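Local coordinates for protein putative histidinol-phosphate aminotransferase (Burkholderia pseudomallei, PDB 3P1T) that probably catalyses the pyridoxal-phosphate-dependent transamination between L-histidinol phosphate and 2-oxoglutarate, a late step of histidine biosynthesis, at residues R55-L60 with C66-L71; I77-D82 with F226-T231; G102-I107 with H114-L119; D121-D126 with N146-A151; R258-D263 with G318-N323. One frame throughout, in Å; residues are numbered along the deposited sequence.

Contacts 2, 3 and 4 form a touching chain of contacts, with contact 3 in the middle. Helix 76-87 of contact 2 meets helix 102-107 of contact 3 in the salt bridge from Arg106 NH1 to Asp82 OD2 (2.8 Å), and Phe81 packs on Tyr103, Arg106 and Ile107. Contact 3 passes to contact 4 where Gly118 O and Asp126 N lie 2.9 Å apart, a probable hydrogen bond. Contacts 1 and 5 lie on opposite sides of the chain's centre, their own centres 36 Å apart; contact 5 comes within about 7 Å of contact 4 between nearest atoms. Contact 4 includes Asn146, whose ND2 binds a tartrate, consistent with a place in the substrate pocket.

Contact 1: R55-L60 with C66-L71; sequences RVMRKL and CPEDNL
Met57, a selenomethionine, has the most surface buried here and meets Leu71 and Glu68 with different parts of its side chain. Bends at chi2 (-58°) and chi3 (-73°) carry its terminal methyl away from helix 52-64, to rest with Met57 CE 3.7 Å from Leu71 CD1; the two side chains slide past each other in opposite directions. The same Leu71 CD1 lies 4.0 Å from Leu60 CB, one turn along the helix, which makes this methyl the shared apolar point of the contact. Glu68 crosses Met57 at about a right angle. Its extended chain lays the carboxylate beside the root of the Met57 side chain, with Glu68 OE2 3.3 Å from Met57 CB, a packing contact without a polar bond. Helix 214-221 lies close by: Lys221 touches Met57 and donates to Glu68 O. The arrangement folds a short 3-10 turn back on the helix before it, at the helix-to-strand connection leading into 71-74, an outermost strand of the large seven-stranded sheet characteristic of fold type I aminotransferases.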
# COMPACT_ATOMS: atom_id res chain seq x y z
N ARG A 55 8.43 14.64 5.89
CA ARG A 55 9.78 14.51 6.43
C ARG A 55 10.54 13.39 5.70
O ARG A 55 11.70 13.59 5.34
CB ARG A 55 9.72 14.23 7.94
CG ARG A 55 11.09 14.29 8.61
CD ARG A 55 11.05 13.96 10.10
NE ARG A 55 10.83 12.53 10.37
CZ ARG A 55 9.76 12.02 10.97
NH1 ARG A 55 8.78 12.82 11.40
NH2 ARG A 55 9.67 10.72 11.19
N VAL A 56 9.90 12.23 5.48
CA VAL A 56 10.53 11.08 4.81
C VAL A 56 10.72 11.43 3.31
O VAL A 56 11.75 11.06 2.74
CB VAL A 56 9.74 9.76 5.01
CG1 VAL A 56 10.34 8.61 4.22
CG2 VAL A 56 9.70 9.38 6.49
N MSE A 57 9.76 12.16 2.69
CA MSE A 57 9.87 12.57 1.27
C MSE A 57 11.13 13.40 1.06
O MSE A 57 11.86 13.16 0.09
CB MSE A 57 8.64 13.35 0.77
CG MSE A 57 7.40 12.48 0.59
SE MSE A 57 7.72 11.04 -0.66
CE MSE A 57 7.76 11.98 -2.32
N ARG A 58 11.39 14.32 1.99
CA ARG A 58 12.54 15.20 2.00
C ARG A 58 13.80 14.38 2.21
O ARG A 58 14.79 14.63 1.51
CB ARG A 58 12.36 16.25 3.10
CG ARG A 58 13.52 17.23 3.27
CD ARG A 58 13.33 18.18 4.45
NE ARG A 58 13.09 17.50 5.73
CZ ARG A 58 14.04 17.00 6.52
NH1 ARG A 58 15.32 17.07 6.17
NH2 ARG A 58 13.72 16.42 7.67
N LYS A 59 13.76 13.39 3.13
CA LYS A 59 14.89 12.50 3.43
C LYS A 59 15.28 11.70 2.17
O LYS A 59 16.46 11.58 1.89
CB LYS A 59 14.57 11.55 4.60
CG LYS A 59 15.27 11.87 5.94
CD LYS A 59 14.66 13.05 6.70
CE LYS A 59 15.38 13.36 7.99
NZ LYS A 59 15.27 12.25 8.99
N LEU A 60 14.28 11.18 1.42
CA LEU A 60 14.47 10.46 0.16
C LEU A 60 15.17 11.34 -0.87
O LEU A 60 16.12 10.90 -1.52
CB LEU A 60 13.13 9.97 -0.40
CG LEU A 60 12.51 8.75 0.27
CD1 LEU A 60 11.03 8.63 -0.10
CD2 LEU A 60 13.29 7.47 -0.05
N CYS A 66 18.25 14.48 -5.47
CA CYS A 66 17.40 14.96 -6.55
C CYS A 66 16.25 15.77 -5.96
O CYS A 66 15.98 15.60 -4.77
CB CYS A 66 16.87 13.80 -7.37
SG CYS A 66 15.63 12.81 -6.52
N PRO A 67 15.52 16.61 -6.72
CA PRO A 67 14.39 17.33 -6.12
C PRO A 67 13.24 16.38 -5.79
O PRO A 67 13.06 15.36 -6.47
CB PRO A 67 13.99 18.33 -7.21
CG PRO A 67 15.08 18.30 -8.22
CD PRO A 67 15.66 16.94 -8.15
N GLU A 68 12.46 16.73 -4.75
CA GLU A 68 11.30 15.96 -4.30
C GLU A 68 10.22 15.89 -5.41
O GLU A 68 9.42 14.95 -5.46
CB GLU A 68 10.73 16.59 -3.02
CG GLU A 68 9.71 15.75 -2.26
CD GLU A 68 9.08 16.44 -1.07
OE1 GLU A 68 9.79 17.18 -0.34
OE2 GLU A 68 7.88 16.19 -0.83
N ASP A 69 10.25 16.87 -6.32
CA ASP A 69 9.33 16.97 -7.46
C ASP A 69 9.60 15.88 -8.52
O ASP A 69 8.77 15.66 -9.41
CB ASP A 69 9.48 18.35 -8.12
CG ASP A 69 9.27 19.51 -7.18
OD1 ASP A 69 10.28 20.10 -6.71
OD2 ASP A 69 8.08 19.88 -6.94
N ASN A 70 10.76 15.22 -8.44
CA ASN A 70 11.16 14.23 -9.43
C ASN A 70 11.09 12.79 -8.88
O ASN A 70 11.42 11.85 -9.62
CB ASN A 70 12.57 14.54 -9.90
CG ASN A 70 12.61 15.76 -10.78
OD1 ASN A 70 13.09 16.83 -10.40
ND2 ASN A 70 11.99 15.65 -11.94
N LEU A 71 10.61 12.60 -7.64
CA LEU A 71 10.52 11.26 -7.06
C LEU A 71 9.14 11.01 -6.47
O LEU A 71 8.51 11.93 -5.95
CB LEU A 71 11.61 11.00 -6.01
CG LEU A 71 11.48 11.66 -4.67
CD1 LEU A 71 10.92 10.70 -3.66
CD2 LEU A 71 12.81 12.08 -4.18

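Contact 2: I77-D82 with F226-T231; sequences IDECFD and FCNVGT
Glu79 and Asn228 meet through a single hydrogen bond, from Asn228 ND2 to Glu79 OE1, 2.9 Å long and nearly straight at 167°. Both side chains leave their backbones with CG anti to N, and they reach toward each other from opposite directions, although Glu79 CA and Asn228 CA are 10.5 Å apart. The donor hydrogen points at the syn lone pair of OE1, and the acceptor lies in the amide plane. The carboxylate and amide planes stand 84° apart, so the groups meet crosswise. This is the close part of the contact, and it is buried: Glu79 OE1 also accepts from Arg75 N, while OE2 forms a salt bridge with Arg83 NE and accepts a hydrogen bond from Gln224 NE2. In the large domain of this aminotransferase fold, the bond ties helix 76-87 to the irregular segment before helix 231-241, whose N-cap position is held by Gly230. Around this polar bridge the two segments are loosely related, since the Val229 side chain comes no nearer than 6.1 Å to 77-82. The Phe226 backbone and the Asp78 carboxylate bond instead to the second subunit: Phe226 N donates to Asp78 OD2 of that subunit, and the reciprocal bond links Asp78 OD2 to its Phe226 N.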
# COMPACT_ATOMS: atom_id res chain seq x y z
N ILE A 77 7.47 -2.37 -7.37
CA ILE A 77 7.48 -2.31 -8.82
C ILE A 77 6.03 -2.48 -9.36
O ILE A 77 5.73 -1.90 -10.41
CB ILE A 77 8.50 -3.33 -9.43
CG1 ILE A 77 8.72 -3.16 -10.96
CG2 ILE A 77 8.20 -4.77 -9.05
CD1 ILE A 77 9.10 -1.76 -11.46
N ASP A 78 5.11 -3.18 -8.63
CA ASP A 78 3.71 -3.34 -9.09
C ASP A 78 3.01 -1.98 -9.17
O ASP A 78 2.45 -1.68 -10.22
CB ASP A 78 2.88 -4.31 -8.22
CG ASP A 78 3.19 -5.79 -8.35
OD1 ASP A 78 4.29 -6.14 -8.85
OD2 ASP A 78 2.37 -6.61 -7.87
N GLU A 79 3.07 -1.15 -8.09
CA GLU A 79 2.45 0.18 -8.13
C GLU A 79 3.10 1.04 -9.21
O GLU A 79 2.40 1.73 -9.94
CB GLU A 79 2.51 0.92 -6.79
CG GLU A 79 1.98 2.34 -6.91
CD GLU A 79 1.75 3.16 -5.66
OE1 GLU A 79 2.21 2.76 -4.57
OE2 GLU A 79 1.09 4.22 -5.78
N CYS A 80 4.43 0.99 -9.28
CA CYS A 80 5.23 1.71 -10.24
C CYS A 80 4.74 1.44 -11.69
O CYS A 80 4.44 2.39 -12.42
CB CYS A 80 6.70 1.32 -10.07
SG CYS A 80 7.81 2.05 -11.30
N PHE A 81 4.64 0.14 -12.07
CA PHE A 81 4.22 -0.28 -13.40
C PHE A 81 2.80 0.17 -13.69
O PHE A 81 2.53 0.63 -14.79
CB PHE A 81 4.35 -1.81 -13.57
CG PHE A 81 4.20 -2.27 -15.01
CD1 PHE A 81 2.93 -2.48 -15.56
CD2 PHE A 81 5.32 -2.44 -15.82
CE1 PHE A 81 2.79 -2.82 -16.90
CE2 PHE A 81 5.17 -2.80 -17.15
CZ PHE A 81 3.91 -2.97 -17.68
N ASP A 82 1.89 0.02 -12.72
CA ASP A 82 0.47 0.38 -12.87
C ASP A 82 0.27 1.87 -13.08
O ASP A 82 -0.44 2.25 -14.01
CB ASP A 82 -0.37 -0.06 -11.65
CG ASP A 82 -0.74 -1.53 -11.60
OD1 ASP A 82 -0.26 -2.30 -12.45
OD2 ASP A 82 -1.56 -1.90 -10.74
N PHE A 226 -4.63 7.97 -0.50
CA PHE A 226 -4.34 8.73 0.70
C PHE A 226 -3.65 7.81 1.72
O PHE A 226 -4.11 6.68 1.93
CB PHE A 226 -5.63 9.35 1.27
CG PHE A 226 -5.47 9.92 2.66
CD1 PHE A 226 -4.71 11.07 2.88
CD2 PHE A 226 -6.02 9.28 3.76
CE1 PHE A 226 -4.51 11.56 4.17
CE2 PHE A 226 -5.84 9.79 5.04
CZ PHE A 226 -5.08 10.92 5.24
N CYS A 227 -2.52 8.28 2.32
CA CYS A 227 -1.74 7.55 3.32
C CYS A 227 -1.35 6.16 2.76
O CYS A 227 -1.50 5.11 3.42
CB CYS A 227 -2.54 7.46 4.63
SG CYS A 227 -1.64 6.73 6.04
N ASN A 228 -0.86 6.17 1.51
CA ASN A 228 -0.45 4.98 0.77
C ASN A 228 0.61 4.17 1.56
O ASN A 228 0.56 2.93 1.57
CB ASN A 228 0.08 5.39 -0.59
CG ASN A 228 0.40 4.25 -1.54
OD1 ASN A 228 -0.33 3.25 -1.67
ND2 ASN A 228 1.48 4.43 -2.27
N VAL A 229 1.55 4.87 2.22
CA VAL A 229 2.61 4.28 3.05
C VAL A 229 2.40 4.77 4.50
O VAL A 229 2.51 5.95 4.79
CB VAL A 229 4.03 4.61 2.51
CG1 VAL A 229 5.11 3.97 3.38
CG2 VAL A 229 4.17 4.14 1.07
N GLY A 230 2.05 3.84 5.36
CA GLY A 230 1.75 4.11 6.77
C GLY A 230 2.93 4.52 7.63
O GLY A 230 4.08 4.44 7.21
N THR A 231 2.62 4.93 8.85
CA THR A 231 3.58 5.41 9.84
C THR A 231 4.69 4.36 10.17
O THR A 231 5.84 4.77 10.32
CB THR A 231 2.86 5.83 11.13
OG1 THR A 231 3.85 6.13 12.12
CG2 THR A 231 1.91 4.79 11.65

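Contact 3: G102-I107 with H114-L119; sequences GYRARI and HFEIGL
Helix 102-107 and strand 114-117 run almost antiparallel, their short axes at 169° and 11.0 Å apart at closest approach, as the helix and second strand of a beta-alpha-beta unit that starts with strand 92-96. Long side chains span that gap. Arg104 grips Glu116 side-on: NE donates to Glu116 OE2 at 2.9 Å, and NH2 donates to Glu116 OE1 at 3.2 Å with an angle of 178°. Guanidinium and carboxylate are only 15° from coplanar, and each oxygen uses its syn lone pair. Nearer the C-terminal end of the helix, Ile107 CD1 sits over the centre of the His114 ring, 3.6 Å from the centroid, in a CH-pi contact. The ring reaches the helix because His114 CG is anti to the backbone N (chi1 -170°), and its NE2 is bonded to Thr95 OG1, which fixes its rotation. Arg104 also makes a cation-pi contact with Trp97. Two nearly in-plane bonds to one carboxylate imply a charge-paired, directional link at the surface, probably stabilising both ionised groups.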
# COMPACT_ATOMS: atom_id res chain seq x y z
N GLY A 102 7.12 -10.13 -13.32
CA GLY A 102 6.19 -9.18 -12.73
C GLY A 102 5.47 -8.28 -13.71
O GLY A 102 4.28 -7.98 -13.52
N TYR A 103 6.18 -7.84 -14.76
CA TYR A 103 5.61 -6.96 -15.80
C TYR A 103 4.51 -7.71 -16.53
O TYR A 103 3.42 -7.16 -16.69
CB TYR A 103 6.68 -6.44 -16.77
CG TYR A 103 7.96 -5.98 -16.10
CD1 TYR A 103 7.94 -5.07 -15.05
CD2 TYR A 103 9.20 -6.40 -16.57
CE1 TYR A 103 9.11 -4.67 -14.42
CE2 TYR A 103 10.38 -5.96 -15.98
CZ TYR A 103 10.33 -5.11 -14.89
OH TYR A 103 11.49 -4.72 -14.31
N ARG A 104 4.74 -9.01 -16.86
CA ARG A 104 3.71 -9.86 -17.47
C ARG A 104 2.42 -9.93 -16.63
O ARG A 104 1.33 -9.89 -17.20
CB ARG A 104 4.22 -11.29 -17.66
CG ARG A 104 4.75 -11.58 -19.04
CD ARG A 104 5.04 -13.06 -19.16
NE ARG A 104 5.42 -13.41 -20.53
CZ ARG A 104 5.42 -14.65 -21.01
NH1 ARG A 104 5.03 -15.66 -20.25
NH2 ARG A 104 5.79 -14.88 -22.26
N ALA A 105 2.56 -10.04 -15.29
CA ALA A 105 1.46 -10.15 -14.33
C ALA A 105 0.60 -8.90 -14.34
O ALA A 105 -0.62 -9.02 -14.34
CB ALA A 105 2.00 -10.39 -12.94
N ARG A 106 1.22 -7.71 -14.39
CA ARG A 106 0.53 -6.41 -14.41
C ARG A 106 -0.12 -6.15 -15.79
O ARG A 106 -1.18 -5.50 -15.85
CB ARG A 106 1.51 -5.28 -14.05
CG ARG A 106 2.01 -5.36 -12.61
CD ARG A 106 0.93 -4.88 -11.66
NE ARG A 106 0.19 -5.97 -11.02
CZ ARG A 106 -1.00 -5.84 -10.44
NH1 ARG A 106 -1.64 -4.68 -10.48
NH2 ARG A 106 -1.57 -6.88 -9.86
N ILE A 107 0.49 -6.66 -16.87
CA ILE A 107 -0.04 -6.54 -18.23
C ILE A 107 -1.31 -7.46 -18.32
O ILE A 107 -2.28 -7.11 -18.99
CB ILE A 107 1.06 -6.85 -19.29
CG1 ILE A 107 1.99 -5.60 -19.44
CG2 ILE A 107 0.46 -7.22 -20.66
CD1 ILE A 107 3.39 -5.86 -19.97
N HIS A 114 1.21 -5.72 -25.90
CA HIS A 114 2.49 -6.21 -25.39
C HIS A 114 3.29 -6.92 -26.49
O HIS A 114 2.75 -7.73 -27.25
CB HIS A 114 2.21 -7.15 -24.20
CG HIS A 114 3.40 -7.58 -23.40
ND1 HIS A 114 3.43 -8.80 -22.76
CD2 HIS A 114 4.56 -6.92 -23.14
CE1 HIS A 114 4.60 -8.85 -22.13
NE2 HIS A 114 5.30 -7.74 -22.33
N PHE A 115 4.59 -6.58 -26.55
CA PHE A 115 5.61 -7.16 -27.42
C PHE A 115 6.80 -7.51 -26.56
O PHE A 115 7.16 -6.73 -25.68
CB PHE A 115 6.00 -6.24 -28.59
CG PHE A 115 7.16 -6.77 -29.42
CD1 PHE A 115 6.98 -7.80 -30.34
CD2 PHE A 115 8.45 -6.24 -29.26
CE1 PHE A 115 8.07 -8.30 -31.08
CE2 PHE A 115 9.53 -6.74 -30.00
CZ PHE A 115 9.34 -7.77 -30.91
N GLU A 116 7.43 -8.67 -26.80
CA GLU A 116 8.57 -9.08 -25.97
C GLU A 116 9.85 -9.26 -26.76
O GLU A 116 9.83 -9.81 -27.87
CB GLU A 116 8.27 -10.38 -25.23
CG GLU A 116 7.25 -10.22 -24.12
CD GLU A 116 6.88 -11.53 -23.46
OE1 GLU A 116 6.68 -12.53 -24.18
OE2 GLU A 116 6.78 -11.55 -22.21
N ILE A 117 10.97 -8.81 -26.16
CA ILE A 117 12.33 -8.93 -26.68
C ILE A 117 12.93 -10.22 -26.14
O ILE A 117 13.04 -10.38 -24.92
CB ILE A 117 13.21 -7.70 -26.34
CG1 ILE A 117 12.61 -6.41 -26.89
CG2 ILE A 117 14.66 -7.90 -26.83
CD1 ILE A 117 13.26 -5.17 -26.37
N GLY A 118 13.32 -11.10 -27.03
CA GLY A 118 13.95 -12.37 -26.67
C GLY A 118 15.40 -12.22 -26.29
O GLY A 118 15.96 -11.10 -26.31
N LEU A 119 16.03 -13.34 -25.93
CA LEU A 119 17.44 -13.33 -25.55
C LEU A 119 18.27 -14.21 -26.48
O LEU A 119 17.77 -15.19 -27.05
CB LEU A 119 17.66 -13.79 -24.09
CG LEU A 119 16.92 -13.06 -22.97
CD1 LEU A 119 17.29 -13.63 -21.63
CD2 LEU A 119 17.19 -11.55 -22.97

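Contact 4: D121-D126 with N146-A151; sequences DDLLLD and NPTGQA
The amide of Gln150 is the flat side-chain group of this contact, and Leu124 CD1 approaches its oxygen, 3.8 Å from Gln150 OE1, with the methyl standing obliquely off the amide plane. At the other end of the amide, Gln150 NE2 hydrogen-bonds to Ser274 OG and makes a weak bond, 3.5 Å, back to Thr148 O. The segment 146-151 is the Asn-Pro-Thr-Gly loop that class I aminotransferases carry after a strand of the large-domain sheet. It has a cis peptide between Asn146 and Pro147, and Gly149 adopts a positive phi of 75°. Asn146 OD1 hydrogen-bonds to Arg314 NH1, and Asn146 ND2 to a bound tartrate, probably from the crystallisation liquor; this is consistent with a position in the substrate pocket, as in relatives. The other segment, 121-126, is the connection from strand 113-117 to helix 127-130, which Asp126 caps at its N-terminus. Leu123 adopts a positive phi and turns its CB toward the loop; by CA position Leu123 lies nearest Thr148 and Leu124 nearest Gln150. The contact is thus van der Waals packing. Gln150 CG lies 3.8 Å from Leu123 O. Thr148 OG1, at chi1 66°, accepts a weak bond of 3.3 Å from Gln150 N, leaving Thr148 CG2 turned to Leu123, 4.0 Å from Leu123 CB.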
# COMPACT_ATOMS: atom_id res chain seq x y z
N ASP A 121 21.80 -16.70 -26.98
CA ASP A 121 22.26 -17.84 -26.19
C ASP A 121 23.18 -17.33 -25.05
O ASP A 121 23.30 -17.99 -24.02
CB ASP A 121 22.97 -18.86 -27.10
CG ASP A 121 22.13 -19.39 -28.27
OD1 ASP A 121 20.91 -19.11 -28.30
OD2 ASP A 121 22.70 -20.09 -29.14
N ASP A 122 23.75 -16.11 -25.23
CA ASP A 122 24.61 -15.37 -24.29
C ASP A 122 23.79 -14.64 -23.20
O ASP A 122 24.37 -14.02 -22.31
CB ASP A 122 25.45 -14.35 -25.08
CG ASP A 122 26.20 -14.95 -26.24
OD1 ASP A 122 27.15 -15.74 -26.00
OD2 ASP A 122 25.83 -14.66 -27.41
N LEU A 123 22.44 -14.72 -23.30
CA LEU A 123 21.43 -14.15 -22.38
C LEU A 123 21.37 -12.61 -22.49
O LEU A 123 20.85 -11.93 -21.59
CB LEU A 123 21.67 -14.57 -20.92
CG LEU A 123 21.79 -16.06 -20.66
CD1 LEU A 123 22.14 -16.31 -19.22
CD2 LEU A 123 20.52 -16.80 -21.06
N LEU A 124 21.81 -12.10 -23.63
CA LEU A 124 21.77 -10.69 -24.01
C LEU A 124 20.51 -10.40 -24.82
O LEU A 124 19.93 -11.32 -25.39
CB LEU A 124 23.03 -10.39 -24.85
CG LEU A 124 24.30 -9.91 -24.15
CD1 LEU A 124 24.70 -10.77 -22.93
CD2 LEU A 124 25.43 -9.81 -25.17
N LEU A 125 20.09 -9.12 -24.90
CA LEU A 125 18.89 -8.77 -25.67
C LEU A 125 19.09 -9.10 -27.15
O LEU A 125 20.16 -8.82 -27.69
CB LEU A 125 18.52 -7.29 -25.49
CG LEU A 125 18.11 -6.88 -24.08
CD1 LEU A 125 17.77 -5.44 -24.04
CD2 LEU A 125 16.91 -7.67 -23.60
N ASP A 126 18.06 -9.74 -27.77
CA ASP A 126 18.08 -10.13 -29.19
C ASP A 126 18.05 -8.87 -30.05
O ASP A 126 17.08 -8.11 -30.00
CB ASP A 126 16.93 -11.08 -29.53
CG ASP A 126 17.00 -11.75 -30.90
OD1 ASP A 126 17.58 -11.16 -31.83
OD2 ASP A 126 16.42 -12.85 -31.05
N ASN A 146 16.88 -9.69 -13.97
CA ASN A 146 16.47 -10.82 -13.14
C ASN A 146 15.80 -11.81 -14.08
O ASN A 146 14.89 -11.39 -14.80
CB ASN A 146 15.55 -10.36 -11.98
CG ASN A 146 15.01 -11.45 -11.09
OD1 ASN A 146 15.44 -12.60 -11.12
ND2 ASN A 146 14.05 -11.11 -10.26
N PRO A 147 16.30 -13.07 -14.25
CA PRO A 147 17.30 -13.80 -13.45
C PRO A 147 18.69 -13.98 -14.10
O PRO A 147 19.48 -14.78 -13.56
CB PRO A 147 16.63 -15.17 -13.33
CG PRO A 147 16.01 -15.38 -14.68
CD PRO A 147 15.62 -14.00 -15.19
N THR A 148 18.99 -13.29 -15.22
CA THR A 148 20.24 -13.49 -15.95
C THR A 148 21.43 -12.83 -15.27
O THR A 148 22.56 -13.31 -15.40
CB THR A 148 20.11 -12.99 -17.40
OG1 THR A 148 19.94 -11.58 -17.40
CG2 THR A 148 18.97 -13.67 -18.16
N GLY A 149 21.17 -11.76 -14.54
CA GLY A 149 22.20 -10.99 -13.86
C GLY A 149 23.02 -10.15 -14.80
O GLY A 149 24.05 -9.61 -14.42
N GLN A 150 22.57 -10.03 -16.05
CA GLN A 150 23.23 -9.26 -17.09
C GLN A 150 22.85 -7.80 -17.01
O GLN A 150 21.70 -7.47 -16.68
CB GLN A 150 22.90 -9.80 -18.50
CG GLN A 150 23.30 -11.25 -18.76
CD GLN A 150 24.77 -11.50 -18.55
OE1 GLN A 150 25.64 -10.93 -19.23
NE2 GLN A 150 25.06 -12.37 -17.59
N ALA A 151 23.81 -6.94 -17.36
CA ALA A 151 23.66 -5.50 -17.43
C ALA A 151 23.53 -5.02 -18.88
O ALA A 151 24.16 -5.60 -19.78
CB ALA A 151 24.85 -4.82 -16.77

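Contact 5: R258-D263 with G318-N323; sequences RRRVAD and GREEDN. With SO4 (sulfate ion), chain E.
Van der Waals packing joins Val261 to Asn323, whose side chains cross at about a right angle with Val261 CG2 3.8 Å from Asn323 CB. Among the polar approaches, Arg260 stretches across from helix 244-267, bending at chi3 (93°), so that Arg260 NH2 stands 3.0 Å from Glu320 O near the guanidinium plane; the angle is too poor for a hydrogen bond. That nitrogen is paired in a salt bridge with Asp324 instead, and Arg260 NE donates to Gln257 OE1. Two hydrogen bonds hold the Asn323 amide: Gly318 N to Asn323 OD1 within the segment, 2.9 Å, in the carbonyl plane and on a lone pair, and ND2 to Gln257 OE1 on the opposing helix. Charge pairing continues away from the interface. Arg259 NH1 bonds to Asp263 OD1 (3.1 Å) and to sulfate O3 (3.1 Å), and Arg259 NH2 donates to sulfate O2 at 3.0 Å, so one guanidinium holds the carboxylate and the anion, probably from the crystallisation liquor. Arg319 forms a salt-bridge network, at its guanidinium edge by a weak hydrogen bond to Glu321, over its face by charge alone to Asp322. The contact packs helix 244-267 against the start of C-terminal helix 320-333, the helical layer of the small domain in fold type I aminotransferases.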
# COMPACT_ATOMS: atom_id res chain seq x y z
N ARG A 258 29.60 -13.82 -4.01
CA ARG A 258 29.18 -14.08 -5.40
C ARG A 258 30.39 -14.60 -6.22
O ARG A 258 30.26 -15.57 -6.98
CB ARG A 258 28.58 -12.82 -6.04
CG ARG A 258 27.94 -13.03 -7.42
CD ARG A 258 27.37 -11.73 -7.98
NE ARG A 258 28.41 -10.72 -8.25
CZ ARG A 258 28.18 -9.42 -8.42
NH1 ARG A 258 26.95 -8.94 -8.31
NH2 ARG A 258 29.18 -8.59 -8.66
N ARG A 259 31.56 -14.00 -6.00
CA ARG A 259 32.79 -14.40 -6.66
C ARG A 259 33.17 -15.82 -6.19
O ARG A 259 33.44 -16.68 -7.05
CB ARG A 259 33.90 -13.36 -6.38
CG ARG A 259 35.31 -13.71 -6.88
CD ARG A 259 35.41 -14.08 -8.36
NE ARG A 259 35.00 -13.01 -9.25
CZ ARG A 259 34.56 -13.20 -10.48
NH1 ARG A 259 34.43 -14.44 -10.96
NH2 ARG A 259 34.20 -12.17 -11.23
N ARG A 260 33.12 -16.09 -4.87
CA ARG A 260 33.41 -17.40 -4.28
C ARG A 260 32.49 -18.48 -4.86
O ARG A 260 32.99 -19.48 -5.38
CB ARG A 260 33.30 -17.39 -2.73
CG ARG A 260 33.32 -18.81 -2.12
CD ARG A 260 33.57 -18.86 -0.64
NE ARG A 260 32.34 -18.87 0.15
CZ ARG A 260 31.89 -19.92 0.82
NH1 ARG A 260 32.56 -21.07 0.80
NH2 ARG A 260 30.78 -19.83 1.53
N VAL A 261 31.16 -18.28 -4.78
CA VAL A 261 30.17 -19.25 -5.23
C VAL A 261 30.32 -19.52 -6.75
O VAL A 261 30.38 -20.69 -7.13
CB VAL A 261 28.73 -18.80 -4.86
CG1 VAL A 261 27.67 -19.69 -5.50
CG2 VAL A 261 28.55 -18.82 -3.35
N ALA A 262 30.45 -18.46 -7.59
CA ALA A 262 30.62 -18.60 -9.04
C ALA A 262 31.90 -19.41 -9.38
O ALA A 262 31.82 -20.37 -10.16
CB ALA A 262 30.67 -17.23 -9.70
N ASP A 263 33.05 -19.08 -8.76
CA ASP A 263 34.32 -19.77 -9.03
C ASP A 263 34.28 -21.23 -8.55
O ASP A 263 34.73 -22.11 -9.28
CB ASP A 263 35.49 -19.03 -8.37
CG ASP A 263 35.89 -17.69 -8.99
OD1 ASP A 263 35.29 -17.31 -10.04
OD2 ASP A 263 36.83 -17.04 -8.46
N GLY A 318 23.75 -15.67 -0.01
CA GLY A 318 23.40 -15.40 1.39
C GLY A 318 24.62 -15.13 2.24
O GLY A 318 25.64 -14.67 1.73
N ARG A 319 24.54 -15.43 3.55
CA ARG A 319 25.72 -15.31 4.41
C ARG A 319 26.73 -16.45 4.08
O ARG A 319 26.38 -17.43 3.42
CB ARG A 319 25.33 -15.32 5.89
CG ARG A 319 24.87 -13.97 6.43
CD ARG A 319 24.18 -14.11 7.78
NE ARG A 319 22.84 -14.69 7.62
CZ ARG A 319 22.51 -15.95 7.90
NH1 ARG A 319 23.42 -16.78 8.41
NH2 ARG A 319 21.27 -16.39 7.71
N GLU A 320 27.97 -16.31 4.55
CA GLU A 320 29.05 -17.26 4.31
C GLU A 320 28.64 -18.71 4.66
O GLU A 320 28.85 -19.60 3.85
CB GLU A 320 30.29 -16.85 5.12
CG GLU A 320 31.52 -17.67 4.77
CD GLU A 320 32.71 -17.57 5.70
OE1 GLU A 320 32.91 -16.49 6.30
OE2 GLU A 320 33.47 -18.56 5.78
N GLU A 321 28.03 -18.94 5.84
CA GLU A 321 27.61 -20.27 6.31
C GLU A 321 26.52 -20.88 5.40
O GLU A 321 26.53 -22.10 5.20
CB GLU A 321 27.14 -20.26 7.79
CG GLU A 321 26.06 -19.24 8.17
CD GLU A 321 26.47 -17.87 8.71
OE1 GLU A 321 27.29 -17.17 8.06
OE2 GLU A 321 25.88 -17.45 9.73
N ASP A 322 25.62 -20.04 4.83
CA ASP A 322 24.55 -20.44 3.89
C ASP A 322 25.13 -20.93 2.55
O ASP A 322 24.78 -22.01 2.06
CB ASP A 322 23.58 -19.28 3.63
CG ASP A 322 22.83 -18.80 4.85
OD1 ASP A 322 22.68 -19.60 5.81
OD2 ASP A 322 22.35 -17.62 4.83
N ASN A 323 26.05 -20.13 2.00
CA ASN A 323 26.77 -20.40 0.76
C ASN A 323 27.64 -21.65 0.93
O ASN A 323 27.76 -22.42 -0.03
CB ASN A 323 27.60 -19.19 0.36
CG ASN A 323 26.79 -17.93 0.16
OD1 ASN A 323 25.58 -17.96 -0.04
ND2 ASN A 323 27.46 -16.80 0.23
S SO4 E . 32.40 -13.58 -14.23
O1 SO4 E . 32.12 -13.68 -15.66
O2 SO4 E . 32.87 -12.20 -13.93
O3 SO4 E . 33.46 -14.55 -13.91
O4 SO4 E . 31.19 -13.93 -13.44